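Long-range contacts in putative glycoside hydrolase (Bacteroides ovatus, PDB 4ONZ), which is a putative glycoside hydrolase of unestablished function, probably built on the beta-propeller fold expected of its clan: residues D114-C119 with W139-A144; T51-A56 with L66-D71; P101-A106 with W157-L162; E312-Y317 with G339-Q344. All blocks are in the same frame, centred on the assembly; numbering follows the deposited sequence. Where two conformers were deposited one is given.

Contact 1 (D114-C119 with W139-A144); sequences DWPGGC and WNRKKA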
loop_
_atom_site.group_PDB
_atom_site.type_symbol
_atom_site.label_atom_id
_atom_site.label_comp_id
_atom_site.label_asym_id
_atom_site.label_seq_id
_atom_site.Cartn_x
_atom_site.Cartn_y
_atom_site.Cartn_z
ATOM N N ASP A 114 9.095 -16.277 -0.382
ATOM C CA ASP A 114 9.889 -15.057 -0.574
ATOM C C ASP A 114 11.378 -15.224 -0.923
ATOM O O ASP A 114 12.098 -14.235 -1.001
ATOM C CB ASP A 114 9.707 -14.112 0.621
ATOM C CG ASP A 114 10.173 -14.716 1.939
ATOM O OD1 ASP A 114 10.983 -15.669 1.910
ATOM O OD2 ASP A 114 9.751 -14.208 3.007
ATOM N N TRP A 115 11.854 -16.454 -1.104
ATOM C CA TRP A 115 13.224 -16.649 -1.587
ATOM C C TRP A 115 13.125 -16.784 -3.103
ATOM O O TRP A 115 12.341 -17.591 -3.586
ATOM C CB TRP A 115 13.880 -17.901 -1.005
ATOM C CG TRP A 115 14.399 -17.761 0.393
ATOM C CD1 TRP A 115 13.807 -17.110 1.431
ATOM C CD2 TRP A 115 15.582 -18.378 0.932
ATOM N NE1 TRP A 115 14.571 -17.238 2.575
ATOM C CE2 TRP A 115 15.668 -18.005 2.289
ATOM C CE3 TRP A 115 16.591 -19.182 0.388
ATOM C CZ2 TRP A 115 16.706 -18.427 3.114
ATOM C CZ3 TRP A 115 17.621 -19.599 1.206
ATOM C CH2 TRP A 115 17.672 -19.216 2.558
ATOM N N PRO A 116 13.920 -16.015 -3.863
ATOM C CA PRO A 116 14.904 -15.007 -3.488
ATOM C C PRO A 116 14.437 -13.562 -3.685
ATOM O O PRO A 116 15.173 -12.613 -3.348
ATOM C CB PRO A 116 16.066 -15.317 -4.441
ATOM C CG PRO A 116 15.381 -15.791 -5.689
ATOM C CD PRO A 116 14.040 -16.360 -5.293
ATOM N N GLY A 117 13.234 -13.377 -4.220
ATOM C CA GLY A 117 12.733 -12.035 -4.529
ATOM C C GLY A 117 12.389 -11.127 -3.364
ATOM O O GLY A 117 12.344 -9.894 -3.511
ATOM N N GLY A 118 12.110 -11.716 -2.211
ATOM C CA GLY A 118 11.840 -10.925 -1.027
ATOM C C GLY A 118 10.395 -10.493 -0.817
ATOM O O GLY A 118 9.447 -11.114 -1.322
ATOM N N CYS A 119 10.282 -9.410 -0.055
ATOM C CA CYS A 119 9.049 -8.853 0.452
ATOM C C CYS A 119 8.873 -7.417 -0.062
ATOM O O CYS A 119 9.664 -6.511 0.253
ATOM C CB CYS A 119 9.144 -8.890 1.980
ATOM S SG CYS A 119 9.817 -10.447 2.651
ATOM N N TRP A 139 7.690 -12.584 -3.117
ATOM C CA TRP A 139 8.149 -12.813 -4.485
ATOM C C TRP A 139 9.206 -13.901 -4.519
ATOM O O TRP A 139 10.293 -13.728 -3.980
ATOM C CB TRP A 139 8.692 -11.489 -5.034
ATOM C CG TRP A 139 9.234 -11.451 -6.430
ATOM C CD1 TRP A 139 10.392 -10.844 -6.832
ATOM C CD2 TRP A 139 8.647 -12.011 -7.617
ATOM N NE1 TRP A 139 10.555 -10.980 -8.186
ATOM C CE2 TRP A 139 9.505 -11.697 -8.693
ATOM C CE3 TRP A 139 7.475 -12.727 -7.877
ATOM C CZ2 TRP A 139 9.228 -12.078 -10.010
ATOM C CZ3 TRP A 139 7.206 -13.115 -9.188
ATOM C CH2 TRP A 139 8.084 -12.793 -10.236
ATOM N N ASN A 140 8.880 -15.020 -5.160
ATOM C CA ASN A 140 9.814 -16.149 -5.276
ATOM C C ASN A 140 10.314 -16.333 -6.710
ATOM O O ASN A 140 10.868 -17.384 -7.049
ATOM C CB ASN A 140 9.140 -17.434 -4.779
ATOM C CG ASN A 140 7.973 -17.872 -5.649
ATOM O OD1 ASN A 140 7.691 -17.275 -6.694
ATOM N ND2 ASN A 140 7.284 -18.923 -5.219
ATOM N N ARG A 141 10.100 -15.286 -7.510
ATOM C CA ARG A 141 10.453 -15.236 -8.941
ATOM C C ARG A 141 9.601 -16.146 -9.828
ATOM O O ARG A 141 9.861 -16.260 -11.020
ATOM C CB ARG A 141 11.947 -15.477 -9.190
ATOM C CG ARG A 141 12.837 -14.501 -8.448
ATOM C CD ARG A 141 14.220 -14.416 -9.068
ATOM N NE ARG A 141 15.168 -13.783 -8.162
ATOM C CZ ARG A 141 15.094 -12.516 -7.775
ATOM N NH1 ARG A 141 14.105 -11.743 -8.198
ATOM N NH2 ARG A 141 16.001 -12.030 -6.943
ATOM N N LYS A 142 8.599 -16.797 -9.238
ATOM C CA LYS A 142 7.647 -17.614 -9.993
ATOM C C LYS A 142 6.278 -16.917 -9.940
ATOM O O LYS A 142 5.685 -16.637 -10.976
ATOM C CB LYS A 142 7.592 -19.057 -9.470
ATOM C CG LYS A 142 8.870 -19.841 -9.770
ATOM C CD LYS A 142 8.800 -21.303 -9.353
ATOM C CE LYS A 142 10.018 -22.072 -9.856
ATOM N NZ LYS A 142 9.982 -23.513 -9.487
ATOM N N LYS A 143 5.801 -16.626 -8.728
ATOM C CA LYS A 143 4.531 -15.928 -8.516
ATOM C C LYS A 143 4.687 -14.851 -7.439
ATOM O O LYS A 143 5.384 -15.051 -6.444
ATOM C CB LYS A 143 3.432 -16.911 -8.088
ATOM C CG LYS A 143 2.926 -17.858 -9.172
ATOM C CD LYS A 143 2.065 -17.137 -10.200
ATOM C CE LYS A 143 1.535 -18.075 -11.277
ATOM N NZ LYS A 143 0.494 -19.025 -10.795
ATOM N N ALA A 144 4.047 -13.707 -7.656
ATOM C CA ALA A 144 4.010 -12.624 -6.687
ATOM C C ALA A 144 2.684 -12.922 -5.973
ATOM O O ALA A 144 1.637 -13.058 -6.636
ATOM C CB ALA A 144 3.974 -11.284 -7.378
#
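W139 sets CD1 of its indole against the bare backbone of G117, 3.5 Å from G117 CA. Its CG stands anti to the backbone N (chi1 180°), beside the carbonyl carbon. G117 carries no side chain, and the indole takes the place where one would begin. G117 O lies at the edge of the ring, in its plane, and the backbone N of R141 stands over the centre of one face, 3.5 Å above the plane. The main chains join beside the ring: W139 N donates to G118 O at 2.9 Å, while W139 O lies 3.0 Å from G117 N. Within 114-119, the chain bends back on itself, G118 N bonding D114 O and a cis peptide preceding P116. The bend brings W115 O to N140 CA at 3.4 Å, a CA-H...O contact.

On the opposing segment, N140 holds its own loop in shape. Its OD1 accepts from K142 N at 2.7 Å and from K143 N at 2.9 Å, the first closing an Asx turn, and its ND2 reaches D112 O. R141 was deposited in two conformers; in one, a guanidinium face lies over G117 CA and NH2 bonds R80 O, a tentative part of the contact.

The contact lies where outermost strand 118-126 meets strand 132-139 in a four-stranded antiparallel sheet, consistent with a propeller blade. Residues 114-119 lead from the short helix 111-114 into strand 118-126, residues 139-144 link strand 132-139 to strand 144-151, and G117 and C119 bond S82 at the start of strand 82-89 in the adjoining sheet.

Contact 2 (T51-A56 with L66-D71); sequences TFNPAA and LYRAED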
loop_
_atom_site.group_PDB
_atom_site.type_symbol
_atom_site.label_atom_id
_atom_site.label_comp_id
_atom_site.label_asym_id
_atom_site.label_seq_id
_atom_site.Cartn_x
_atom_site.Cartn_y
_atom_site.Cartn_z
ATOM N N THR A 51 14.258 3.150 -2.520
ATOM C CA THR A 51 13.562 3.156 -1.230
ATOM C C THR A 51 12.217 3.752 -1.602
ATOM O O THR A 51 12.101 4.948 -1.784
ATOM C CB THR A 51 14.282 3.975 -0.155
ATOM O OG1 THR A 51 14.644 5.265 -0.674
ATOM C CG2 THR A 51 15.542 3.253 0.299
ATOM N N PHE A 52 11.203 2.913 -1.739
ATOM C CA PHE A 52 9.934 3.382 -2.290
ATOM C C PHE A 52 8.732 2.610 -1.740
ATOM O O PHE A 52 8.798 2.086 -0.634
ATOM C CB PHE A 52 10.041 3.433 -3.851
ATOM C CG PHE A 52 10.138 2.081 -4.564
ATOM C CD1 PHE A 52 11.091 1.128 -4.226
ATOM C CD2 PHE A 52 9.320 1.813 -5.661
ATOM C CE1 PHE A 52 11.173 -0.082 -4.909
ATOM C CE2 PHE A 52 9.399 0.607 -6.349
ATOM C CZ PHE A 52 10.337 -0.344 -5.976
ATOM N N ASN A 53 7.636 2.605 -2.494
ATOM C CA ASN A 53 6.392 1.915 -2.173
ATOM C C ASN A 53 6.236 1.641 -0.689
ATOM O O ASN A 53 6.437 0.516 -0.235
ATOM C CB ASN A 53 6.291 0.659 -3.031
ATOM C CG ASN A 53 6.177 0.984 -4.506
ATOM O OD1 ASN A 53 6.172 2.166 -4.911
ATOM N ND2 ASN A 53 6.077 -0.049 -5.324
ATOM N N PRO A 54 5.886 2.703 0.077
ATOM C CA PRO A 54 5.843 2.655 1.522
ATOM C C PRO A 54 4.484 2.466 2.190
ATOM O O PRO A 54 3.484 3.020 1.733
ATOM C CB PRO A 54 6.343 4.051 1.893
ATOM C CG PRO A 54 5.732 4.927 0.858
ATOM C CD PRO A 54 5.732 4.089 -0.413
ATOM N N ALA A 55 4.471 1.683 3.268
ATOM C CA ALA A 55 3.314 1.613 4.137
ATOM C C ALA A 55 3.582 2.723 5.148
ATOM O O ALA A 55 4.715 3.201 5.252
ATOM C CB ALA A 55 3.235 0.276 4.851
ATOM N N ALA A 56 2.546 3.170 5.855
ATOM C CA ALA A 56 2.727 4.137 6.942
ATOM C C ALA A 56 1.714 3.870 8.047
ATOM O O ALA A 56 0.585 3.447 7.784
ATOM C CB ALA A 56 2.619 5.570 6.447
ATOM N N LEU A 66 7.252 2.343 6.611
ATOM C CA LEU A 66 7.841 1.037 6.338
ATOM C C LEU A 66 7.999 0.962 4.815
ATOM O O LEU A 66 7.044 0.744 4.079
ATOM C CB LEU A 66 6.926 -0.056 6.892
ATOM C CG LEU A 66 6.835 -0.013 8.430
ATOM C CD1 LEU A 66 5.561 -0.636 8.979
ATOM C CD2 LEU A 66 8.064 -0.655 9.061
ATOM N N TYR A 67 9.218 1.168 4.353
ATOM C CA TYR A 67 9.477 1.288 2.928
ATOM C C TYR A 67 10.066 0.070 2.246
ATOM O O TYR A 67 10.875 -0.638 2.817
ATOM C CB TYR A 67 10.392 2.492 2.678
ATOM C CG TYR A 67 11.724 2.490 3.420
ATOM C CD1 TYR A 67 11.821 2.974 4.717
ATOM C CD2 TYR A 67 12.892 2.060 2.808
ATOM C CE1 TYR A 67 13.038 3.001 5.397
ATOM C CE2 TYR A 67 14.112 2.100 3.474
ATOM C CZ TYR A 67 14.182 2.577 4.767
ATOM O OH TYR A 67 15.395 2.596 5.435
ATOM N N ARG A 68 9.641 -0.164 1.004
ATOM C CA ARG A 68 10.258 -1.173 0.179
ATOM C C ARG A 68 11.668 -0.712 -0.197
ATOM O O ARG A 68 11.848 0.416 -0.654
ATOM C CB ARG A 68 9.469 -1.390 -1.108
ATOM C CG ARG A 68 10.104 -2.437 -2.001
ATOM C CD ARG A 68 9.236 -2.690 -3.209
ATOM N NE ARG A 68 9.881 -3.507 -4.231
ATOM C CZ ARG A 68 9.321 -3.784 -5.407
ATOM N NH1 ARG A 68 8.110 -3.338 -5.682
ATOM N NH2 ARG A 68 9.961 -4.520 -6.308
ATOM N N ALA A 69 12.653 -1.587 -0.016
ATOM C CA ALA A 69 14.036 -1.283 -0.355
ATOM C C ALA A 69 14.594 -2.371 -1.241
ATOM O O ALA A 69 14.358 -3.554 -0.978
ATOM C CB ALA A 69 14.871 -1.185 0.911
ATOM N N GLU A 70 15.332 -1.980 -2.283
ATOM C CA GLU A 70 15.984 -2.945 -3.166
ATOM C C GLU A 70 17.499 -2.796 -3.152
ATOM O O GLU A 70 18.030 -1.677 -3.108
ATOM C CB GLU A 70 15.479 -2.835 -4.604
ATOM C CG GLU A 70 14.035 -3.270 -4.770
ATOM C CD GLU A 70 13.608 -3.367 -6.222
ATOM O OE1 GLU A 70 14.048 -2.542 -7.054
ATOM O OE2 GLU A 70 12.817 -4.277 -6.529
ATOM N N ASP A 71 18.170 -3.946 -3.205
ATOM C CA ASP A 71 19.635 -4.028 -3.224
ATOM C C ASP A 71 20.159 -3.971 -4.672
ATOM O O ASP A 71 19.382 -3.729 -5.605
ATOM C CB ASP A 71 20.123 -5.295 -2.468
ATOM C CG ASP A 71 19.635 -6.619 -3.084
ATOM O OD1 ASP A 71 19.174 -6.640 -4.253
ATOM O OD2 ASP A 71 19.736 -7.661 -2.379
#
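L66 and A55 form an antiparallel hydrogen-bonded pair, with L66 N to A55 O at 3.0 Å and A55 N to L66 O at 2.9 Å. Y67 turns to the face shared with T51, where its CE2 packs on T51 CG2 at 3.7 Å; its hydroxyl goes on to E47 and R97. R68 resumes the backbone pairing, its O accepting from F52 N at 2.8 Å and its N donating to F52 O. Its side chain, with CG anti to the backbone N (chi1 179°), runs alongside F52 in the same direction. F52 CZ lies 3.5 Å above one face of the guanidinium, offset toward the rim, with the two planes 32° apart. A69 faces T51 as a non-hydrogen-bonded pair. E70 adds a salt bridge, OE2 to R68 NH2 at 2.9 Å, while its OE1 is paired with R80; its CG sits at the edge of the F52 ring.

D121 of strand 118-126 takes both R68 NH1 and N53 ND2, and N53 ND2 also bonds an unknown ligand. The two strands, 50-59 with its corner at N53 and 62-70, form a hairpin at one side of a four-stranded antiparallel sheet, flanked by strand 82-89 beyond L66 and Y67 and approached by strand 322-330 at N53 and A56.

Contact 3 (P101-A106 with W157-L162); sequences PVLFPA and WTKHGL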
loop_
_atom_site.group_PDB
_atom_site.type_symbol
_atom_site.label_atom_id
_atom_site.label_comp_id
_atom_site.label_asym_id
_atom_site.label_seq_id
_atom_site.Cartn_x
_atom_site.Cartn_y
_atom_site.Cartn_z
ATOM N N PRO A 101 17.036 -3.949 7.871
ATOM C CA PRO A 101 15.643 -4.000 7.433
ATOM C C PRO A 101 14.834 -4.758 8.462
ATOM O O PRO A 101 15.408 -5.507 9.261
ATOM C CB PRO A 101 15.721 -4.779 6.122
ATOM C CG PRO A 101 16.879 -5.695 6.320
ATOM C CD PRO A 101 17.880 -4.874 7.098
ATOM N N VAL A 102 13.517 -4.585 8.444
ATOM C CA VAL A 102 12.658 -5.241 9.439
ATOM C C VAL A 102 11.816 -6.398 8.909
ATOM O O VAL A 102 11.179 -7.094 9.700
ATOM C CB VAL A 102 11.760 -4.219 10.180
ATOM C CG1 VAL A 102 12.628 -3.233 10.950
ATOM C CG2 VAL A 102 10.834 -3.491 9.212
ATOM N N LEU A 103 11.774 -6.588 7.587
ATOM C CA LEU A 103 11.086 -7.738 6.983
ATOM C C LEU A 103 11.901 -8.104 5.757
ATOM O O LEU A 103 12.130 -7.268 4.880
ATOM C CB LEU A 103 9.629 -7.450 6.596
ATOM C CG LEU A 103 8.847 -8.666 6.068
ATOM C CD1 LEU A 103 8.699 -9.736 7.128
ATOM C CD2 LEU A 103 7.469 -8.278 5.569
ATOM N N PHE A 104 12.341 -9.350 5.713
ATOM C CA PHE A 104 13.228 -9.817 4.664
ATOM C C PHE A 104 13.210 -11.330 4.563
ATOM O O PHE A 104 12.765 -12.003 5.494
ATOM C CB PHE A 104 14.645 -9.329 4.990
ATOM C CG PHE A 104 15.060 -9.566 6.427
ATOM C CD1 PHE A 104 15.671 -10.762 6.810
ATOM C CD2 PHE A 104 14.857 -8.589 7.394
ATOM C CE1 PHE A 104 16.051 -10.983 8.129
ATOM C CE2 PHE A 104 15.241 -8.802 8.718
ATOM C CZ PHE A 104 15.839 -10.001 9.085
ATOM N N PRO A 105 13.684 -11.878 3.429
ATOM C CA PRO A 105 13.761 -13.332 3.374
ATOM C C PRO A 105 14.757 -13.806 4.435
ATOM O O PRO A 105 15.818 -13.205 4.585
ATOM C CB PRO A 105 14.239 -13.643 1.950
ATOM C CG PRO A 105 14.495 -12.352 1.282
ATOM C CD PRO A 105 14.006 -11.229 2.147
ATOM N N ALA A 106 14.383 -14.838 5.186
ATOM C CA ALA A 106 15.193 -15.322 6.296
ATOM C C ALA A 106 15.174 -16.843 6.420
ATOM O O ALA A 106 14.583 -17.537 5.595
ATOM C CB ALA A 106 14.702 -14.674 7.590
ATOM N N TRP A 157 8.690 -8.350 13.072
ATOM C CA TRP A 157 7.550 -8.866 12.289
ATOM C C TRP A 157 7.522 -10.376 12.251
ATOM O O TRP A 157 8.558 -11.006 12.084
ATOM C CB TRP A 157 7.585 -8.318 10.847
ATOM C CG TRP A 157 7.335 -6.854 10.841
ATOM C CD1 TRP A 157 8.257 -5.867 10.963
ATOM C CD2 TRP A 157 6.060 -6.212 10.774
ATOM N NE1 TRP A 157 7.637 -4.637 10.979
ATOM C CE2 TRP A 157 6.286 -4.824 10.850
ATOM C CE3 TRP A 157 4.746 -6.679 10.651
ATOM C CZ2 TRP A 157 5.249 -3.897 10.831
ATOM C CZ3 TRP A 157 3.710 -5.754 10.619
ATOM C CH2 TRP A 157 3.966 -4.381 10.701
ATOM N N THR A 158 6.330 -10.947 12.407
ATOM C CA THR A 158 6.134 -12.388 12.345
ATOM C C THR A 158 5.371 -12.695 11.056
ATOM O O THR A 158 4.288 -12.167 10.857
ATOM C CB THR A 158 5.304 -12.881 13.552
ATOM O OG1 THR A 158 5.968 -12.513 14.763
ATOM C CG2 THR A 158 5.112 -14.393 13.520
ATOM N N LYS A 159 5.945 -13.513 10.170
ATOM C CA LYS A 159 5.264 -13.885 8.917
ATOM C C LYS A 159 4.197 -14.903 9.263
ATOM O O LYS A 159 4.388 -15.705 10.163
ATOM C CB LYS A 159 6.241 -14.493 7.903
ATOM C CG LYS A 159 7.319 -13.525 7.425
ATOM C CD LYS A 159 8.352 -14.205 6.546
ATOM C CE LYS A 159 9.549 -13.303 6.272
ATOM N NZ LYS A 159 10.607 -13.992 5.491
ATOM N N HIS A 160 3.069 -14.854 8.574
ATOM C CA HIS A 160 2.004 -15.833 8.780
ATOM C C HIS A 160 1.645 -16.588 7.500
ATOM O O HIS A 160 0.737 -17.409 7.502
ATOM C CB HIS A 160 0.777 -15.168 9.379
ATOM C CG HIS A 160 0.996 -14.681 10.769
ATOM N ND1 HIS A 160 0.897 -15.506 11.870
ATOM C CD2 HIS A 160 1.317 -13.456 11.243
ATOM C CE1 HIS A 160 1.162 -14.813 12.960
ATOM N NE2 HIS A 160 1.415 -13.566 12.607
ATOM N N GLY A 161 2.385 -16.333 6.428
ATOM C CA GLY A 161 2.184 -17.029 5.165
ATOM C C GLY A 161 1.305 -16.257 4.204
ATOM O O GLY A 161 1.107 -15.061 4.356
ATOM N N LEU A 162 0.769 -16.950 3.209
ATOM C CA LEU A 162 -0.044 -16.283 2.185
ATOM C C LEU A 162 -1.448 -15.970 2.669
ATOM O O LEU A 162 -2.063 -16.767 3.359
ATOM C CB LEU A 162 -0.127 -17.150 0.929
ATOM C CG LEU A 162 1.231 -17.507 0.334
ATOM C CD1 LEU A 162 1.028 -18.347 -0.912
ATOM C CD2 LEU A 162 2.035 -16.248 0.030
HETATM O O HOH W 1 11.303 -8.732 11.815
#
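K159 reaches across with its terminal amine to the backbone carbonyl of F104, NZ donating to O at 2.9 Å from above the carbonyl plane, 40° out of it. The lysine chain is extended beyond CG and crosses L103 on the way, so that CE rests 3.8 Å from L103 CD1. The second meeting point is W157, whose indole lies beside V102: its CD1 is 3.4 Å from V102 O, and its NE1 is 3.8 Å from V102 CG2. Its CB touches the same L103 methyl, CD1, at 4.1 Å. A single water ties the two backbones together, donating to V102 O at 2.7 Å and accepting from W157 N at 2.9 Å.

Neighbouring strands and loops surround each partner. V102 and L103 both face V84, a classic beta bulge against strand 82-89, and L103 packs on M134 and Y136 of strand 132-139. W157 rests on M134 too, and on A149 and S151 of strand 144-151, while its NE1 makes a weak bond to L154 O. The K159 side chain also touches Y136 and F110.

The amine of K159 also forms salt bridges with D114 and D108. Two carboxylates and a carbonyl oxygen thus share one ammonium group, an environment that would favour its positive charge. The lysine ties 158-162, one of the two outermost strands of its sheet, to 101-106 by a hydrogen bond and to D108 and D114 by charge, whereas at the W157 end the same two segments are held by apolar overlap and a bridging water.

Contact 4 (E312-Y317 with G339-Q344); sequences EKSGQY and GCADSQ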
loop_
_atom_site.group_PDB
_atom_site.type_symbol
_atom_site.label_atom_id
_atom_site.label_comp_id
_atom_site.label_asym_id
_atom_site.label_seq_id
_atom_site.Cartn_x
_atom_site.Cartn_y
_atom_site.Cartn_z
ATOM N N GLU A 312 9.608 13.649 -8.587
ATOM C CA GLU A 312 8.754 12.545 -9.009
ATOM C C GLU A 312 9.128 12.049 -10.406
ATOM O O GLU A 312 8.498 11.124 -10.911
ATOM C CB GLU A 312 7.298 13.008 -8.983
ATOM C CG GLU A 312 6.855 13.415 -7.581
ATOM C CD GLU A 312 5.587 14.245 -7.527
ATOM O OE1 GLU A 312 5.178 14.816 -8.555
ATOM O OE2 GLU A 312 5.008 14.364 -6.428
ATOM N N LYS A 313 10.166 12.660 -10.990
ATOM C CA LYS A 313 10.632 12.356 -12.345
ATOM C C LYS A 313 12.071 11.854 -12.332
ATOM O O LYS A 313 12.805 12.077 -11.371
ATOM C CB LYS A 313 10.573 13.620 -13.204
ATOM C CG LYS A 313 9.192 14.233 -13.339
ATOM C CD LYS A 313 9.247 15.565 -14.074
ATOM C CE LYS A 313 7.853 16.096 -14.358
ATOM N NZ LYS A 313 7.047 16.198 -13.111
ATOM N N SER A 314 12.470 11.187 -13.414
ATOM C CA SER A 314 13.834 10.670 -13.561
ATOM C C SER A 314 14.112 10.321 -15.031
ATOM O O SER A 314 13.278 10.561 -15.905
ATOM C CB SER A 314 14.034 9.419 -12.705
ATOM O OG SER A 314 13.420 8.294 -13.308
ATOM N N GLY A 315 15.284 9.744 -15.291
ATOM C CA GLY A 315 15.648 9.304 -16.642
ATOM C C GLY A 315 14.686 8.258 -17.184
ATOM O O GLY A 315 14.291 8.307 -18.349
ATOM N N GLN A 316 14.294 7.320 -16.327
ATOM C CA GLN A 316 13.378 6.250 -16.702
ATOM C C GLN A 316 11.917 6.728 -16.786
ATOM O O GLN A 316 11.130 6.178 -17.560
ATOM C CB GLN A 316 13.508 5.093 -15.699
ATOM C CG GLN A 316 12.679 3.847 -16.013
ATOM C CD GLN A 316 13.070 3.159 -17.316
ATOM O OE1 GLN A 316 14.187 3.323 -17.819
ATOM N NE2 GLN A 316 12.152 2.369 -17.861
ATOM N N TYR A 317 11.562 7.739 -15.989
ATOM C CA TYR A 317 10.202 8.294 -15.959
ATOM C C TYR A 317 10.266 9.806 -16.126
ATOM O O TYR A 317 10.041 10.579 -15.177
ATOM C CB TYR A 317 9.508 7.927 -14.646
ATOM C CG TYR A 317 9.363 6.440 -14.468
ATOM C CD1 TYR A 317 8.267 5.767 -14.998
ATOM C CD2 TYR A 317 10.328 5.700 -13.786
ATOM C CE1 TYR A 317 8.132 4.399 -14.851
ATOM C CE2 TYR A 317 10.199 4.332 -13.632
ATOM C CZ TYR A 317 9.099 3.687 -14.167
ATOM O OH TYR A 317 8.957 2.330 -14.019
ATOM N N GLY A 339 5.530 6.332 -3.341
ATOM C CA GLY A 339 6.739 6.076 -4.071
ATOM C C GLY A 339 6.744 7.104 -5.184
ATOM O O GLY A 339 5.713 7.331 -5.839
ATOM N N CYS A 340 7.882 7.760 -5.363
ATOM C CA CYS A 340 8.028 8.751 -6.411
ATOM C C CYS A 340 9.150 8.294 -7.340
ATOM O O CYS A 340 10.234 7.903 -6.888
ATOM C CB CYS A 340 8.245 10.163 -5.816
ATOM S SG CYS A 340 9.688 10.376 -4.767
ATOM N N ALA A 341 8.848 8.263 -8.639
ATOM C CA ALA A 341 9.804 7.861 -9.670
ATOM C C ALA A 341 10.305 6.425 -9.519
ATOM O O ALA A 341 11.411 6.106 -9.965
ATOM C CB ALA A 341 10.981 8.838 -9.689
ATOM N N ASP A 342 9.496 5.557 -8.911
ATOM C CA ASP A 342 9.897 4.173 -8.644
ATOM C C ASP A 342 11.218 4.072 -7.891
ATOM O O ASP A 342 11.906 3.058 -8.006
ATOM C CB ASP A 342 10.016 3.362 -9.954
ATOM C CG ASP A 342 8.808 2.492 -10.238
ATOM O OD1 ASP A 342 7.993 2.229 -9.330
ATOM O OD2 ASP A 342 8.704 2.030 -11.389
ATOM N N SER A 343 11.573 5.088 -7.099
ATOM C CA SER A 343 12.870 5.065 -6.444
ATOM C C SER A 343 12.984 5.705 -5.069
ATOM O O SER A 343 13.870 5.334 -4.313
ATOM C CB SER A 343 13.913 5.706 -7.357
ATOM O OG SER A 343 13.600 7.060 -7.584
ATOM N N GLN A 344 12.118 6.657 -4.744
ATOM C CA GLN A 344 12.197 7.339 -3.451
ATOM C C GLN A 344 10.841 7.398 -2.747
ATOM O O GLN A 344 9.831 6.984 -3.311
ATOM C CB GLN A 344 12.762 8.742 -3.680
ATOM C CG GLN A 344 14.205 8.735 -4.173
ATOM C CD GLN A 344 14.585 10.018 -4.884
ATOM O OE1 GLN A 344 13.805 10.557 -5.679
ATOM N NE2 GLN A 344 15.791 10.510 -4.620
HETATM O O HOH W 2 13.518 6.250 -11.747
#
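E312 passes C340 with their CA atoms 4.7 Å apart, where an irregular loop crosses the tip of a beta hairpin. The hairpin joins strands 333-340 and 344-350 and carries a classic beta bulge, S343 and Q344 both facing C340. C340 N donates to Q344 O at 2.9 Å, and C340 O accepts from both S343 N and Q344 N. At the turn, A341 and D342 both have left-handed backbone conformations. Residues 312-317 make their own bend, S314 N bonding Y317 O at 3.1 Å.

A341 points its methyl into the loop, CB standing 3.6 Å from E312 O and also near S314 CB. E312 packs CG against C340 CB at 4.0 Å; its carboxylate is taken up elsewhere, OE2 by R20 and Y338 and OE1 by the backbone N atoms of E308 and A309. S314 OG, which also accepts weak bonds from Q316 N and Y317 N, lies 2.6 Å from a water that donates to A341 O at 2.8 Å. That water sits at the edge of the Y317 ring, in its plane.

Y317 and D342 meet at the other end of the contact from E312 and C340, beside an unknown ligand close to D342 OD1. The ring and carboxylate planes are 81° apart, and D342 OD2 comes to 2.7 Å from Y317 OH.

In the fold
Contact 2 is the buried one, about 10 Å from the chain centre (centre to centre) and the one where two strands pair over several residues; the others lie farther out, partly buried, and lean on loops. Contacts 1 and 3 serve the same sheet: 114-119 leads into, and 157-162 largely forms, its two outermost strands, with D114 and K159 as the charged link. Contact 1 relies on backbone bonding and an indole against glycine. Contact 2 meets contact 3 through apolar touches of L66 on V102 and W157, and contact 4 where T51 N approaches S343 O. Contact 4 relies largely on a methyl group, a water and polar side chains, and does not touch contacts 1 or 3.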